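Local coordinates for SusD-like carbohydrate binding protein (Bacteroides vulgatus, PDB 3LEW) that probably binds carbohydrates at the outer membrane, as a SusD-family protein taking part in nutrient capture, at residues N71-I76 against Q417-N422; I410-N415 against K466-R471; F453-P456 against A460-P463. All blocks are in the same frame, centred on the assembly; numbering follows the deposited sequence.

Contact 1: N71-I76 against Q417-N422; sequences NEFSAI and QTVVRN
Arg421 reaches across to the carbonyl of Asn71 at the end of helix 68-71, where Phe73 closes the helix in a Schellman motif: its positive phi (73°) turns the chain out of the last turn. The site joins two parts of a SusD-family fold that lie far apart in sequence, the loop after that helix and the loop after helix 408-414. The tight part is the guanidinium, two of whose nitrogens share one oxygen; the lesser bond, from Arg421 NH2 to Asn71 O, is weak at 3.3 Å. The side chain, extended from CG to NE, delivers the group to the helix C-terminus, where the partial negative charge of the last turn's carbonyls would probably favour a guanidinium. Gly56 O and Phe452 O take further N-H groups, and the Asn71 amide, whose ND2 stays unbonded to Arg421, is held by Ala54, Val59 and Leu61.

Phe73 CE2 lies over one face of the guanidinium, displaced toward its rim and 3.6 Å from Arg421 NH2, and the ring as a whole is turned 31° from that plane. Val419 adds a smaller touch on this packed side, its CG2 approaching Phe73 CZ obliquely, though it is given in one of two modelled conformers and the detail is provisional. The loose side belongs to Val420 and Asn422, which are exposed and take no part in the contact, and to the partly exposed Glu72. Back at the tight end, Arg421 NH1 gives Asn71 O a nearly straight bond of 2.8 Å, with the oxygen lying in the guanidinium plane.

Contact 2: I410-N415 against K466-R471; sequences IDIIRN and KYYLYR
Ile412 and Ile413, on successive positions of helix 408-414, pack against the loop residues Tyr468 and Leu469, a buried helix-to-loop contact within the SusD-family part of the chain. Tyr468 is the side chain to follow. Its CB lies 4.1 Å from Ile413 CG1, the two side chains running past one another head to tail. With CG anti to the carbonyl carbon (chi1 -61°), the ring is carried on to Ile412, whose side chain stands nearly perpendicular to the tyrosine's. There CD2, CE2 and CZ come under a single methyl: Ile412 CG2 sits over the face in a CH-pi contact, 3.8 Å from the ring centroid and 18° off the normal, and comes nearest at CE2, 3.6 Å away. At the tip, OH accepts a hydrogen bond from Val419 N and makes a weak one to Cys462 O, tying the ring to the loop after helix 408-414 and to an earlier part of its own loop. A leucine here would probably leave Val419 N without its acceptor and take away the flat face on which the Ile412 methyl rests.

Ile413 makes the second half of the contact. Its CG1 branch stays extended (chi2 171°), which carries CD1 past the tyrosine to Leu469 CD2, 3.9 Å away. Tyr468 O is buried beneath the same isoleucine without a hydrogen-bonding partner, and its nearest neighbour across the contact is the methyl Ile413 CD1, at 3.6 Å.

Contact 3: F453-P456 against A460-P463; sequences FNFP and AFCP
Phe455 and Phe461 form a T-shaped pair: the edge of Phe461 points into the face of Phe455, with planes at 83° and centroids 5.0 Å apart. Phe461 CD1 stands almost over the centre of the Phe455 ring, 3.7 Å from Phe455 CE1. Both side chains have CG beside the backbone N (chi1 -71° for Phe455, -68° for Phe461), which brings each ring back toward the other segment.

The second kind of contact is ring against backbone. Phe461 lays a face over Asn454, whose CA makes a CH-pi contact 3.8 Å from the ring centroid, displaced toward the rim. The same ring runs along the peptide link before it, with Phe461 CZ 3.3 Å from Asn454 N. In return, Phe455 CE2 packs on the backbone of the partner segment, 3.5 Å from Phe461 CA.

These two segments are the limbs of a short irregular loop, with three residues between them, in the long connection from strand 440-448 to helix 474-479 of this SusD-family protein. Aromatic packing does the joining here, with no direct hydrogen bond from limb to limb. On the face opposite Phe461 the Phe455 ring stacks with Tyr467, and it also meets Phe73 edge-to-face.

Polar links are few. A water bridges the limbs, donating to Phe453 O and accepting from Phe461 N at 2.8 Å. Within its own limb, Asn454 bends its amide round to the chain that follows, and ND2 donates to Phe455 O at 2.9 Å, the oxygen lying in the amide plane.

In the fold
The three contacts touch one another and form one cluster to one side of the chain's middle. Contact 1 has its centre about 6 Å from that of contact 3 and about 10 Å from that of contact 2; the centres of contacts 2 and 3 are about 13 Å apart. Along the chain contact 3 is nested inside the loop that contact 2 closes, while contacts 1 and 2 cross. Segment 417-422 follows closely on 410-415, and Gln417 N lies 3.0 Å from Ile412 O, probably hydrogen-bonded. Burial falls off outward, from contacts 1 and 2 to contact 3 at the surface, where a pentaethylene glycol, probably from crystallisation, lies about 4 Å from the Phe453 side chain.

Contact 1: N71-I76 against Q417-N422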
# COMPACT_ATOMS: atom_id res chain seq x y z
N ASN A 71 -10.78 -9.05 -6.29
CA ASN A 71 -11.61 -8.09 -7.00
C ASN A 71 -13.09 -8.32 -6.69
O ASN A 71 -13.86 -7.37 -6.68
CB ASN A 71 -11.28 -8.16 -8.50
CG ASN A 71 -11.70 -6.92 -9.30
OD1 ASN A 71 -12.21 -7.07 -10.42
ND2 ASN A 71 -11.39 -5.71 -8.79
N GLU A 72 -13.46 -9.57 -6.44
CA GLU A 72 -14.82 -9.99 -6.09
C GLU A 72 -15.20 -9.76 -4.62
O GLU A 72 -16.39 -9.92 -4.24
CB GLU A 72 -14.94 -11.50 -6.28
CG GLU A 72 -14.77 -12.01 -7.66
CD GLU A 72 -15.12 -13.47 -7.76
OE1 GLU A 72 -14.80 -14.25 -6.85
OE2 GLU A 72 -15.75 -13.84 -8.76
N PHE A 73 -14.20 -9.45 -3.80
CA PHE A 73 -14.33 -9.31 -2.33
C PHE A 73 -14.49 -10.62 -1.58
O PHE A 73 -14.89 -10.63 -0.40
CB PHE A 73 -15.42 -8.29 -1.93
CG PHE A 73 -15.10 -6.89 -2.34
CD1 PHE A 73 -14.32 -6.07 -1.55
CD2 PHE A 73 -15.60 -6.39 -3.51
CE1 PHE A 73 -14.01 -4.76 -1.96
CE2 PHE A 73 -15.31 -5.13 -3.91
CZ PHE A 73 -14.51 -4.30 -3.14
N SER A 74 -14.20 -11.75 -2.22
CA SER A 74 -14.31 -13.01 -1.49
C SER A 74 -13.01 -13.50 -0.81
O SER A 74 -13.10 -14.30 0.15
CB SER A 74 -14.89 -14.10 -2.38
OG SER A 74 -13.96 -14.45 -3.34
N ALA A 75 -11.83 -13.04 -1.29
CA ALA A 75 -10.52 -13.56 -0.86
C ALA A 75 -10.16 -13.28 0.61
O ALA A 75 -9.81 -14.19 1.35
CB ALA A 75 -9.40 -13.02 -1.77
N ILE A 76 -10.26 -12.03 1.03
CA ILE A 76 -9.81 -11.65 2.36
C ILE A 76 -10.86 -12.06 3.41
O ILE A 76 -10.52 -12.71 4.40
CB ILE A 76 -9.45 -10.14 2.39
CG1 ILE A 76 -8.24 -9.86 1.46
CG2 ILE A 76 -9.14 -9.66 3.84
CD1 ILE A 76 -6.89 -10.43 2.00
N GLN A 417 -15.72 5.35 3.14
CA GLN A 417 -16.28 5.53 1.83
C GLN A 417 -16.81 4.22 1.32
O GLN A 417 -16.63 3.18 1.95
CB GLN A 417 -15.21 6.12 0.90
CG GLN A 417 -14.99 7.61 1.13
CD GLN A 417 -13.95 8.14 0.19
OE1 GLN A 417 -12.76 7.81 0.31
NE2 GLN A 417 -14.39 8.93 -0.79
N THR A 418 -17.53 4.27 0.19
CA THR A 418 -17.94 3.05 -0.46
C THR A 418 -17.18 2.82 -1.76
O THR A 418 -16.79 3.75 -2.45
CB THR A 418 -19.44 3.00 -0.74
OG1 THR A 418 -19.79 1.67 -1.20
CG2 THR A 418 -19.89 4.09 -1.76
N VAL A 419 -16.93 1.56 -2.06
CA VAL A 419 -16.48 1.13 -3.38
C VAL A 419 -17.52 1.54 -4.40
O VAL A 419 -18.71 1.40 -4.13
CB VAL A 419 -16.35 -0.41 -3.44
CG1 VAL A 419 -16.26 -0.94 -4.91
CG2 VAL A 419 -15.16 -0.84 -2.62
N VAL A 420 -17.10 2.04 -5.55
CA VAL A 420 -18.03 2.45 -6.61
C VAL A 420 -17.54 1.81 -7.91
O VAL A 420 -16.35 1.93 -8.27
CB VAL A 420 -18.08 4.00 -6.79
CG1 VAL A 420 -18.99 4.39 -7.98
CG2 VAL A 420 -18.57 4.67 -5.51
N ARG A 421 -18.44 1.11 -8.59
CA ARG A 421 -18.12 0.40 -9.84
C ARG A 421 -19.28 0.43 -10.81
O ARG A 421 -20.31 -0.24 -10.59
CB ARG A 421 -17.76 -1.06 -9.57
CG ARG A 421 -16.46 -1.22 -8.75
CD ARG A 421 -16.10 -2.64 -8.59
NE ARG A 421 -14.88 -2.80 -7.77
CZ ARG A 421 -14.42 -3.98 -7.39
NH1 ARG A 421 -15.11 -5.08 -7.70
NH2 ARG A 421 -13.31 -4.08 -6.66
N ASN A 422 -19.08 1.13 -11.92
CA ASN A 422 -20.08 1.20 -12.96
C ASN A 422 -19.74 0.32 -14.17
O ASN A 422 -18.59 0.12 -14.49
CB ASN A 422 -20.31 2.66 -13.35
CG ASN A 422 -20.95 3.43 -12.22
OD1 ASN A 422 -21.97 3.00 -11.68
ND2 ASN A 422 -20.34 4.54 -11.80

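Contact 2: I410-N415 against K466-R471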
# COMPACT_ATOMS: atom_id res chain seq x y z
N ILE A 410 -7.35 0.90 1.74
CA ILE A 410 -6.95 1.60 2.98
C ILE A 410 -7.68 2.93 3.10
O ILE A 410 -8.21 3.28 4.15
CB ILE A 410 -5.41 1.89 2.98
CG1 ILE A 410 -4.62 0.56 2.88
CG2 ILE A 410 -5.04 2.81 4.15
CD1 ILE A 410 -4.96 -0.49 3.91
N ASP A 411 -7.86 3.59 1.97
CA ASP A 411 -8.63 4.83 1.91
C ASP A 411 -10.12 4.61 2.08
O ASP A 411 -10.76 5.38 2.79
CB ASP A 411 -8.37 5.56 0.61
CG ASP A 411 -7.00 6.22 0.56
OD1 ASP A 411 -6.26 6.32 1.60
OD2 ASP A 411 -6.62 6.65 -0.55
N ILE A 412 -10.67 3.56 1.46
CA ILE A 412 -12.08 3.19 1.62
C ILE A 412 -12.43 2.98 3.11
O ILE A 412 -13.45 3.48 3.64
CB ILE A 412 -12.40 1.95 0.75
CG1 ILE A 412 -12.52 2.42 -0.72
CG2 ILE A 412 -13.72 1.23 1.18
CD1 ILE A 412 -12.49 1.32 -1.77
N ILE A 413 -11.58 2.25 3.78
CA ILE A 413 -11.72 1.96 5.22
C ILE A 413 -11.59 3.26 6.05
O ILE A 413 -12.52 3.64 6.74
CB ILE A 413 -10.71 0.94 5.71
CG1 ILE A 413 -11.02 -0.47 5.18
CG2 ILE A 413 -10.72 0.84 7.22
CD1 ILE A 413 -9.92 -1.56 5.45
N ARG A 414 -10.46 3.94 5.95
CA ARG A 414 -10.23 5.08 6.86
C ARG A 414 -11.18 6.25 6.63
O ARG A 414 -11.52 6.97 7.56
CB ARG A 414 -8.78 5.52 6.81
CG ARG A 414 -8.41 6.33 5.56
CD ARG A 414 -6.93 6.59 5.47
NE ARG A 414 -6.66 7.34 4.25
CZ ARG A 414 -6.76 8.67 4.14
NH1 ARG A 414 -7.02 9.41 5.18
NH2 ARG A 414 -6.58 9.25 2.95
N ASN A 415 -11.64 6.44 5.41
CA ASN A 415 -12.55 7.55 5.10
C ASN A 415 -14.05 7.18 5.20
O ASN A 415 -14.92 8.02 4.95
CB ASN A 415 -12.26 8.09 3.69
CG ASN A 415 -10.85 8.63 3.54
OD1 ASN A 415 -10.25 9.10 4.49
ND2 ASN A 415 -10.35 8.63 2.31
N LYS A 466 -18.25 -5.63 6.18
CA LYS A 466 -17.42 -6.77 6.57
C LYS A 466 -16.48 -7.23 5.47
O LYS A 466 -15.43 -7.75 5.75
CB LYS A 466 -18.30 -7.97 7.02
CG LYS A 466 -19.04 -8.70 5.92
CD LYS A 466 -20.11 -9.66 6.51
CE LYS A 466 -20.74 -10.51 5.41
NZ LYS A 466 -21.86 -11.41 5.91
N TYR A 467 -16.86 -7.02 4.21
CA TYR A 467 -16.03 -7.47 3.11
C TYR A 467 -14.72 -6.67 2.92
O TYR A 467 -13.85 -7.08 2.16
CB TYR A 467 -16.83 -7.52 1.80
CG TYR A 467 -17.89 -8.60 1.80
CD1 TYR A 467 -17.54 -9.93 1.61
CD2 TYR A 467 -19.26 -8.29 1.98
CE1 TYR A 467 -18.49 -10.94 1.62
CE2 TYR A 467 -20.21 -9.29 1.98
CZ TYR A 467 -19.82 -10.62 1.81
OH TYR A 467 -20.74 -11.62 1.75
N TYR A 468 -14.61 -5.52 3.61
CA TYR A 468 -13.42 -4.70 3.50
C TYR A 468 -12.29 -5.11 4.43
O TYR A 468 -11.18 -4.73 4.21
CB TYR A 468 -13.75 -3.23 3.79
CG TYR A 468 -14.75 -2.57 2.86
CD1 TYR A 468 -14.87 -2.96 1.51
CD2 TYR A 468 -15.47 -1.44 3.27
CE1 TYR A 468 -15.78 -2.33 0.67
CE2 TYR A 468 -16.42 -0.81 2.42
CZ TYR A 468 -16.53 -1.24 1.10
OH TYR A 468 -17.43 -0.63 0.22
N LEU A 469 -12.59 -5.82 5.53
CA LEU A 469 -11.54 -6.00 6.55
C LEU A 469 -10.71 -7.26 6.44
O LEU A 469 -11.25 -8.36 6.16
CB LEU A 469 -12.13 -5.93 7.95
CG LEU A 469 -12.91 -4.69 8.33
CD1 LEU A 469 -13.35 -4.83 9.85
CD2 LEU A 469 -12.08 -3.47 8.10
N TYR A 470 -9.41 -7.13 6.71
CA TYR A 470 -8.58 -8.32 6.95
C TYR A 470 -9.02 -8.92 8.30
O TYR A 470 -9.61 -8.21 9.15
CB TYR A 470 -7.10 -7.98 7.00
CG TYR A 470 -6.44 -7.67 5.65
CD1 TYR A 470 -6.85 -6.60 4.86
CD2 TYR A 470 -5.33 -8.39 5.24
CE1 TYR A 470 -6.17 -6.27 3.63
CE2 TYR A 470 -4.68 -8.10 4.05
CZ TYR A 470 -5.11 -7.04 3.25
OH TYR A 470 -4.38 -6.77 2.08
N ARG A 471 -8.86 -10.22 8.43
CA ARG A 471 -9.34 -10.99 9.58
C ARG A 471 -8.26 -11.73 10.34
O ARG A 471 -7.36 -12.34 9.79
CB ARG A 471 -10.37 -12.01 9.07
CG ARG A 471 -11.54 -11.34 8.36
CD ARG A 471 -12.60 -12.34 7.94
NE ARG A 471 -13.25 -12.96 9.09
CZ ARG A 471 -14.29 -13.78 9.03
NH1 ARG A 471 -14.81 -14.13 7.85
NH2 ARG A 471 -14.82 -14.27 10.16

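Contact 3: F453-P456 against A460-P463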
# COMPACT_ATOMS: atom_id res chain seq x y z
N PHE A 453 -19.94 -6.08 -9.46
CA PHE A 453 -20.68 -4.83 -9.15
C PHE A 453 -21.36 -4.77 -7.76
O PHE A 453 -22.05 -3.80 -7.43
CB PHE A 453 -21.77 -4.66 -10.22
CG PHE A 453 -21.22 -4.55 -11.60
CD1 PHE A 453 -20.55 -3.41 -11.99
CD2 PHE A 453 -21.30 -5.62 -12.48
CE1 PHE A 453 -19.98 -3.31 -13.26
CE2 PHE A 453 -20.74 -5.50 -13.76
CZ PHE A 453 -20.09 -4.35 -14.13
N ASN A 454 -21.20 -5.83 -7.00
CA ASN A 454 -21.77 -5.94 -5.66
C ASN A 454 -20.96 -6.93 -4.87
O ASN A 454 -20.01 -7.53 -5.40
CB ASN A 454 -23.23 -6.39 -5.74
CG ASN A 454 -23.40 -7.55 -6.68
OD1 ASN A 454 -23.80 -7.36 -7.83
ND2 ASN A 454 -23.02 -8.73 -6.23
N PHE A 455 -21.27 -7.07 -3.57
CA PHE A 455 -20.55 -7.98 -2.72
C PHE A 455 -20.99 -9.42 -2.99
O PHE A 455 -22.02 -9.61 -3.64
CB PHE A 455 -20.78 -7.62 -1.25
CG PHE A 455 -20.12 -6.37 -0.84
CD1 PHE A 455 -18.73 -6.20 -1.01
CD2 PHE A 455 -20.83 -5.36 -0.20
CE1 PHE A 455 -18.09 -5.03 -0.57
CE2 PHE A 455 -20.20 -4.20 0.26
CZ PHE A 455 -18.80 -4.04 0.06
N PRO A 456 -20.23 -10.42 -2.53
CA PRO A 456 -20.56 -11.81 -2.88
C PRO A 456 -21.96 -12.26 -2.47
O PRO A 456 -22.54 -13.12 -3.14
CB PRO A 456 -19.51 -12.61 -2.10
CG PRO A 456 -18.37 -11.77 -2.08
CD PRO A 456 -18.88 -10.36 -1.92
N ALA A 460 -25.44 -4.59 -1.93
CA ALA A 460 -24.91 -3.40 -2.58
C ALA A 460 -23.65 -2.94 -1.84
O ALA A 460 -23.53 -3.06 -0.62
CB ALA A 460 -25.94 -2.26 -2.58
N PHE A 461 -22.73 -2.36 -2.58
CA PHE A 461 -21.53 -1.81 -1.96
C PHE A 461 -21.96 -0.69 -1.02
O PHE A 461 -22.88 0.06 -1.33
CB PHE A 461 -20.64 -1.18 -3.01
CG PHE A 461 -20.01 -2.15 -3.96
CD1 PHE A 461 -19.51 -3.36 -3.53
CD2 PHE A 461 -19.91 -1.81 -5.32
CE1 PHE A 461 -18.88 -4.24 -4.41
CE2 PHE A 461 -19.29 -2.70 -6.20
CZ PHE A 461 -18.77 -3.90 -5.74
N CYS A 462 -21.34 -0.63 0.14
CA CYS A 462 -21.68 0.38 1.14
C CYS A 462 -20.43 0.65 1.98
O CYS A 462 -19.45 -0.10 1.93
CB CYS A 462 -22.82 -0.14 2.02
SG CYS A 462 -22.44 -1.55 3.04
N PRO A 463 -20.44 1.76 2.75
CA PRO A 463 -19.35 1.95 3.69
C PRO A 463 -19.35 0.90 4.81
O PRO A 463 -20.36 0.31 5.18
CB PRO A 463 -19.63 3.36 4.28
CG PRO A 463 -20.62 3.98 3.36
CD PRO A 463 -21.40 2.88 2.78
O HOH W 1 -23.37 -2.35 -5.34